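Local structure of SusD homolog (Bacteroides thetaiotaomicron, 4MRU) at residues L34-Q39 with D320-M325; T27-Q32 with L184-Y189. The protein probably binds mucin O-glycans at the outer membrane as a SusD-like lipoprotein of a gut bacterium, and can also bind a magnesium ion. One frame throughout, in Å; residues are numbered along the deposited sequence. Where two conformers were deposited one is given.

Interaction 1: L34-Q39 with D320-M325. With EDO (1,2-ethanediol), chain F.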
loop_
_atom_site.group_PDB
_atom_site.type_symbol
_atom_site.label_atom_id
_atom_site.label_comp_id
_atom_site.label_asym_id
_atom_site.label_seq_id
_atom_site.Cartn_x
_atom_site.Cartn_y
_atom_site.Cartn_z
ATOM N N LEU A 34 -4.627 9.658 9.094
ATOM C CA LEU A 34 -3.495 8.785 9.507
ATOM C C LEU A 34 -3.471 7.466 8.760
ATOM O O LEU A 34 -2.655 6.563 9.058
ATOM C CB LEU A 34 -3.615 8.542 10.993
ATOM C CG LEU A 34 -3.199 9.740 11.854
ATOM C CD1 LEU A 34 -3.692 9.582 13.286
ATOM C CD2 LEU A 34 -1.689 9.924 11.828
ATOM N N VAL A 35 -4.386 7.306 7.827
ATOM C CA VAL A 35 -4.434 6.140 6.946
ATOM C C VAL A 35 -3.385 6.382 5.872
ATOM O O VAL A 35 -2.257 5.881 5.980
ATOM C CB VAL A 35 -5.859 5.880 6.392
ATOM C CG1 VAL A 35 -5.849 4.763 5.364
ATOM C CG2 VAL A 35 -6.801 5.538 7.528
ATOM N N ILE A 36 -3.696 7.216 4.876
ATOM C CA ILE A 36 -2.641 7.688 4.010
ATOM C C ILE A 36 -2.342 9.032 4.621
ATOM O O ILE A 36 -3.244 9.889 4.700
ATOM C CB ILE A 36 -3.050 7.836 2.543
ATOM C CG1 ILE A 36 -3.624 6.535 1.961
ATOM C CG2 ILE A 36 -1.848 8.282 1.721
ATOM C CD1 ILE A 36 -2.629 5.463 1.651
ATOM N N PRO A 37 -1.138 9.204 5.179
ATOM C CA PRO A 37 -0.926 10.426 5.987
ATOM C C PRO A 37 -1.183 11.746 5.232
ATOM O O PRO A 37 -0.631 12.020 4.160
ATOM C CB PRO A 37 0.523 10.328 6.415
ATOM C CG PRO A 37 1.083 9.160 5.706
ATOM C CD PRO A 37 0.035 8.311 5.177
ATOM N N ALA A 38 -1.996 12.564 5.854
ATOM C CA ALA A 38 -2.364 13.845 5.304
ATOM C C ALA A 38 -1.465 14.989 5.778
ATOM O O ALA A 38 -1.639 16.121 5.316
ATOM C CB ALA A 38 -3.812 14.128 5.669
ATOM N N GLN A 39 -0.526 14.699 6.690
ATOM C CA GLN A 39 0.524 15.632 7.057
ATOM C C GLN A 39 1.758 15.337 6.233
ATOM O O GLN A 39 2.268 14.212 6.294
ATOM C CB GLN A 39 0.898 15.508 8.542
ATOM C CG GLN A 39 -0.235 15.688 9.534
ATOM C CD GLN A 39 0.089 15.080 10.912
ATOM O OE1 GLN A 39 0.239 15.825 11.873
ATOM N NE2 GLN A 39 0.222 13.715 11.003
ATOM N N ASP A 320 -6.449 16.995 -4.906
ATOM C CA ASP A 320 -6.717 15.593 -5.113
ATOM C C ASP A 320 -7.020 14.873 -3.787
ATOM O O ASP A 320 -6.439 15.225 -2.755
ATOM C CB ASP A 320 -5.518 14.916 -5.721
ATOM C CG ASP A 320 -5.220 15.376 -7.138
ATOM O OD1 ASP A 320 -6.015 16.116 -7.744
ATOM O OD2 ASP A 320 -4.167 14.957 -7.654
ATOM N N PRO A 321 -7.888 13.838 -3.811
ATOM C CA PRO A 321 -8.149 13.025 -2.624
ATOM C C PRO A 321 -7.045 12.000 -2.411
ATOM O O PRO A 321 -6.237 11.799 -3.314
ATOM C CB PRO A 321 -9.452 12.321 -2.975
ATOM C CG PRO A 321 -9.377 12.186 -4.470
ATOM C CD PRO A 321 -8.751 13.446 -4.941
ATOM N N TYR A 322 -6.987 11.401 -1.223
ATOM C CA TYR A 322 -6.140 10.273 -0.986
ATOM C C TYR A 322 -6.960 8.995 -1.218
ATOM O O TYR A 322 -8.049 8.840 -0.618
ATOM C CB TYR A 322 -5.587 10.298 0.427
ATOM C CG TYR A 322 -4.720 11.463 0.767
ATOM C CD1 TYR A 322 -3.345 11.434 0.530
ATOM C CD2 TYR A 322 -5.247 12.593 1.364
ATOM C CE1 TYR A 322 -2.528 12.513 0.871
ATOM C CE2 TYR A 322 -4.448 13.696 1.662
ATOM C CZ TYR A 322 -3.073 13.630 1.440
ATOM O OH TYR A 322 -2.266 14.714 1.758
ATOM N N VAL A 323 -6.450 8.070 -2.032
ATOM C CA VAL A 323 -7.241 6.911 -2.462
ATOM C C VAL A 323 -6.913 5.740 -1.570
ATOM O O VAL A 323 -5.782 5.240 -1.586
ATOM C CB VAL A 323 -6.993 6.570 -3.964
ATOM C CG1 VAL A 323 -7.787 5.341 -4.406
ATOM C CG2 VAL A 323 -7.331 7.755 -4.882
ATOM N N TRP A 324 -7.894 5.299 -0.771
ATOM C CA TRP A 324 -7.673 4.160 0.124
ATOM C C TRP A 324 -7.911 2.785 -0.526
ATOM O O TRP A 324 -7.073 1.932 -0.458
ATOM C CB TRP A 324 -8.595 4.237 1.297
ATOM C CG TRP A 324 -8.361 5.385 2.244
ATOM C CD1 TRP A 324 -7.498 6.403 2.109
ATOM C CD2 TRP A 324 -9.041 5.587 3.467
ATOM N NE1 TRP A 324 -7.589 7.256 3.195
ATOM C CE2 TRP A 324 -8.528 6.748 4.052
ATOM C CE3 TRP A 324 -10.035 4.880 4.139
ATOM C CZ2 TRP A 324 -8.989 7.236 5.294
ATOM C CZ3 TRP A 324 -10.452 5.311 5.378
ATOM C CH2 TRP A 324 -9.942 6.489 5.941
HETATM N N MSE A 325 -9.079 2.576 -1.114
HETATM C CA MSE A 325 -9.444 1.272 -1.648
HETATM C C MSE A 325 -10.396 1.477 -2.780
HETATM O O MSE A 325 -11.365 2.213 -2.665
HETATM C CB MSE A 325 -10.083 0.426 -0.550
HETATM C CG MSE A 325 -10.569 -0.872 -1.199
HETATM SE SE MSE A 325 -9.600 -2.529 -0.849
HETATM C CE MSE A 325 -9.369 -2.209 1.096
HETATM C C1 EDO F . -5.761 1.612 3.369
HETATM O O1 EDO F . -4.538 0.918 3.639
HETATM C C2 EDO F . -5.382 2.553 2.279
HETATM O O2 EDO F . -5.022 1.695 1.211
HETATM O O HOH W 1 -5.788 9.246 4.424
HETATM O O HOH W 2 0.424 14.538 3.306
HETATM O O HOH W 3 -3.181 16.616 3.170
#
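Val35 holds CG1 anti to its backbone N (chi1 174°), and Trp324 turns its CG anti to its own carbonyl carbon (chi1 -67°), so that the two side chains cross at about a right angle and a valine methyl settles over one face of the indole. This joins the loop between helices 24-32 and 40-54 to strand 322-325, which pairs antiparallel with strand 239-241 in one of the two-stranded sheets of this helix-rich SusD-like fold; Trp324 and Met325, a selenomethionine here, both face Ala239 in a classic beta bulge. The methyl-indole contact is a CH-pi interaction: Val35 CG1 lies 3.7 Å from the centroid of the five-membered ring, 13° off its normal, while Val35 CG2 reaches Trp324 CZ2 at 3.6 Å. A beta-branched valine suits the place because its two methyls cover both rings of one indole face. Ile36 fills the wedge between the two aromatic residues, its CG2 meeting Tyr322 CD1 at 3.7 Å and its CG1 lying 3.9 Å from Trp324 CD1. The loop and the strand share no direct hydrogen bond, and water does the polar work. Water 1 donates to Ile36 O and accepts from Trp324 NE1, satisfying the buried indole N-H. At the far end the Tyr322 hydroxyl, which Ser248 N also binds, reaches the loop through two waters; water 3, in the plane of the ring, lies 2.5 Å from Tyr322 OH and donates to Ala38 O at 2.7 Å.

Interaction 2: T27-Q32 with L184-Y189. With EDO (1,2-ethanediol), chain J.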
loop_
_atom_site.group_PDB
_atom_site.type_symbol
_atom_site.label_atom_id
_atom_site.label_comp_id
_atom_site.label_asym_id
_atom_site.label_seq_id
_atom_site.Cartn_x
_atom_site.Cartn_y
_atom_site.Cartn_z
ATOM N N THR A 27 -11.919 14.727 15.234
ATOM C CA THR A 27 -11.244 13.545 15.698
ATOM C C THR A 27 -11.292 12.445 14.623
ATOM O O THR A 27 -10.286 11.797 14.307
ATOM C CB THR A 27 -11.866 13.062 17.027
ATOM O OG1 THR A 27 -11.648 14.049 18.041
ATOM C CG2 THR A 27 -11.237 11.781 17.457
ATOM N N ILE A 28 -12.465 12.243 14.050
ATOM C CA ILE A 28 -12.623 11.322 12.947
ATOM C C ILE A 28 -11.761 11.758 11.742
ATOM O O ILE A 28 -11.074 10.935 11.153
ATOM C CB ILE A 28 -14.121 11.206 12.560
ATOM C CG1 ILE A 28 -14.881 10.475 13.687
ATOM C CG2 ILE A 28 -14.269 10.501 11.238
ATOM C CD1 ILE A 28 -16.365 10.344 13.437
ATOM N N ARG A 29 -11.771 13.051 11.392
ATOM C CA ARG A 29 -10.900 13.518 10.287
ATOM C C ARG A 29 -9.404 13.309 10.611
ATOM O O ARG A 29 -8.621 13.030 9.724
ATOM C CB ARG A 29 -11.158 14.958 9.956
ATOM C CG ARG A 29 -12.496 15.212 9.269
ATOM C CD ARG A 29 -12.760 16.724 9.120
ATOM N NE ARG A 29 -13.974 16.869 8.345
ATOM C CZ ARG A 29 -15.192 17.068 8.838
ATOM N NH1 ARG A 29 -15.386 17.344 10.135
ATOM N NH2 ARG A 29 -16.218 17.044 8.003
ATOM N N GLY A 30 -9.036 13.484 11.877
ATOM C CA GLY A 30 -7.695 13.245 12.328
ATOM C C GLY A 30 -7.287 11.790 12.070
ATOM O O GLY A 30 -6.218 11.528 11.556
ATOM N N LEU A 31 -8.155 10.857 12.458
ATOM C CA LEU A 31 -7.947 9.458 12.171
ATOM C C LEU A 31 -7.909 9.150 10.672
ATOM O O LEU A 31 -7.057 8.375 10.197
ATOM C CB LEU A 31 -9.044 8.628 12.868
ATOM C CG LEU A 31 -8.977 8.529 14.390
ATOM C CD1 LEU A 31 -10.279 7.935 14.935
ATOM C CD2 LEU A 31 -7.769 7.707 14.838
ATOM N N GLN A 32 -8.835 9.724 9.898
ATOM C CA GLN A 32 -8.836 9.499 8.447
ATOM C C GLN A 32 -7.532 9.974 7.806
ATOM O O GLN A 32 -7.044 9.378 6.838
ATOM C CB GLN A 32 -10.047 10.185 7.793
ATOM C CG GLN A 32 -11.353 9.573 8.254
ATOM C CD GLN A 32 -12.623 10.199 7.673
ATOM O OE1 GLN A 32 -12.686 11.382 7.327
ATOM N NE2 GLN A 32 -13.650 9.400 7.612
ATOM N N LEU A 184 -19.215 14.780 9.630
ATOM C CA LEU A 184 -18.183 14.265 10.509
ATOM C C LEU A 184 -17.229 13.301 9.843
ATOM O O LEU A 184 -16.454 12.627 10.521
ATOM C CB LEU A 184 -18.845 13.514 11.676
ATOM C CG LEU A 184 -19.879 14.215 12.548
ATOM C CD1 LEU A 184 -20.228 13.280 13.680
ATOM C CD2 LEU A 184 -19.394 15.557 13.069
ATOM N N ASP A 185 -17.260 13.222 8.522
ATOM C CA ASP A 185 -16.665 12.086 7.821
ATOM C C ASP A 185 -16.368 12.510 6.394
ATOM O O ASP A 185 -17.294 12.800 5.624
ATOM C CB ASP A 185 -17.652 10.920 7.893
ATOM C CG ASP A 185 -17.393 9.826 6.825
ATOM O OD1 ASP A 185 -16.258 9.716 6.289
ATOM O OD2 ASP A 185 -18.358 9.094 6.519
ATOM N N ASP A 186 -15.098 12.624 6.042
ATOM C CA ASP A 186 -14.746 13.130 4.674
ATOM C C ASP A 186 -14.342 12.057 3.702
ATOM O O ASP A 186 -13.670 12.309 2.675
ATOM C CB ASP A 186 -13.662 14.213 4.791
ATOM C CG ASP A 186 -14.236 15.537 5.329
ATOM O OD1 ASP A 186 -15.467 15.669 5.442
ATOM O OD2 ASP A 186 -13.447 16.456 5.596
ATOM N N VAL A 187 -14.761 10.837 4.013
ATOM C CA VAL A 187 -14.557 9.679 3.122
ATOM C C VAL A 187 -15.903 9.366 2.490
ATOM O O VAL A 187 -16.053 9.480 1.270
ATOM C CB VAL A 187 -13.989 8.471 3.866
ATOM C CG1 VAL A 187 -13.984 7.207 2.984
ATOM C CG2 VAL A 187 -12.566 8.783 4.303
ATOM N N TYR A 188 -16.885 9.025 3.326
ATOM C CA TYR A 188 -18.225 8.663 2.819
ATOM C C TYR A 188 -19.355 9.578 3.275
ATOM O O TYR A 188 -20.538 9.283 3.025
ATOM C CB TYR A 188 -18.536 7.214 3.198
ATOM C CG TYR A 188 -17.783 6.187 2.406
ATOM C CD1 TYR A 188 -17.788 6.191 1.009
ATOM C CD2 TYR A 188 -17.105 5.172 3.046
ATOM C CE1 TYR A 188 -17.120 5.218 0.292
ATOM C CE2 TYR A 188 -16.448 4.200 2.343
ATOM C CZ TYR A 188 -16.454 4.222 0.965
ATOM O OH TYR A 188 -15.802 3.201 0.315
ATOM N N TYR A 189 -19.013 10.707 3.901
ATOM C CA TYR A 189 -19.997 11.694 4.313
ATOM C C TYR A 189 -21.192 11.042 4.984
ATOM O O TYR A 189 -22.347 11.377 4.742
ATOM C CB TYR A 189 -20.397 12.531 3.095
ATOM C CG TYR A 189 -19.181 13.243 2.491
ATOM C CD1 TYR A 189 -18.727 14.434 3.023
ATOM C CD2 TYR A 189 -18.465 12.682 1.419
ATOM C CE1 TYR A 189 -17.614 15.084 2.486
ATOM C CE2 TYR A 189 -17.361 13.300 0.895
ATOM C CZ TYR A 189 -16.940 14.511 1.430
ATOM O OH TYR A 189 -15.843 15.142 0.908
HETATM C C1 EDO J . -14.270 17.405 2.492
HETATM O O1 EDO J . -15.214 17.515 1.445
HETATM C C2 EDO J . -12.975 18.056 2.031
HETATM O O2 EDO J . -13.234 19.186 1.188
#
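Arg29 lays one face of its guanidinium over the backbone between Leu184 and Asp185, with Leu184 C 4.1 Å above the plane and offset toward the rim. Its chain runs extended from CG to NE, long enough for a residue on helix 24-32 to cross to the loop and grip Asp186 side-on. Arg29 NE donates to Asp186 OD2 at 2.8 Å with a nearly straight bond (168°), and Arg29 NH2 reaches Asp186 OD1 at 3.0 Å. The fork is not flat: the two planes stand 60° apart, so both carboxylate oxygens are met from above their plane although OD2 lies in that of the guanidinium. An alanine in place of Arg29 would remove both arms of this salt bridge and the NH2 bond to Lys183 O, and would probably loosen the loop from the helix. One turn further on, Gln32 uses both ends of its amide, as a residue carrying donor and acceptor side by side can. Gln32 OE1 takes Asp186 N on a lone pair at 3.0 Å, and Gln32 NE2 donates to Asp185 OD1 at 2.9 Å. That oxygen also accepts from Val187 N and Tyr188 N, so three N-H groups converge on it and would probably stabilise its negative charge; Asp185 OD2 is bound by Gly190 N and Trp195 NE1. Ile28 CG2 presses on Leu184 O at 3.1 Å, and this buried carbonyl oxygen has no polar partner in the model. Val187 CG2 packs against the Gln32 amide. The loop thus folds around Asp185 as an Asx turn, widened by the bond from Tyr188 N into an Asx motif, just ahead of helix 192-209.

From the N terminus, helix 24-32 supplies the first side of interaction 2, and the loop that follows it supplies the first side of interaction 1. The chain then passes through several helices before 184-189 returns to the helix and closes a loop of 151 intervening residues. Only after a further run of helices and short strands, among them strand 239-241, does 320-325 come back to 34-39, closing a longer loop of 280. The two closures therefore cross. Their centres lie about 11 Å apart and they touch: Trp324 CZ2 packs 3.3 Å from Gln32 O, and Trp324 CH2 meets Val187 CG2, joining the N-terminal helix, both loops and the two-stranded sheet of 239-241 and 322-325.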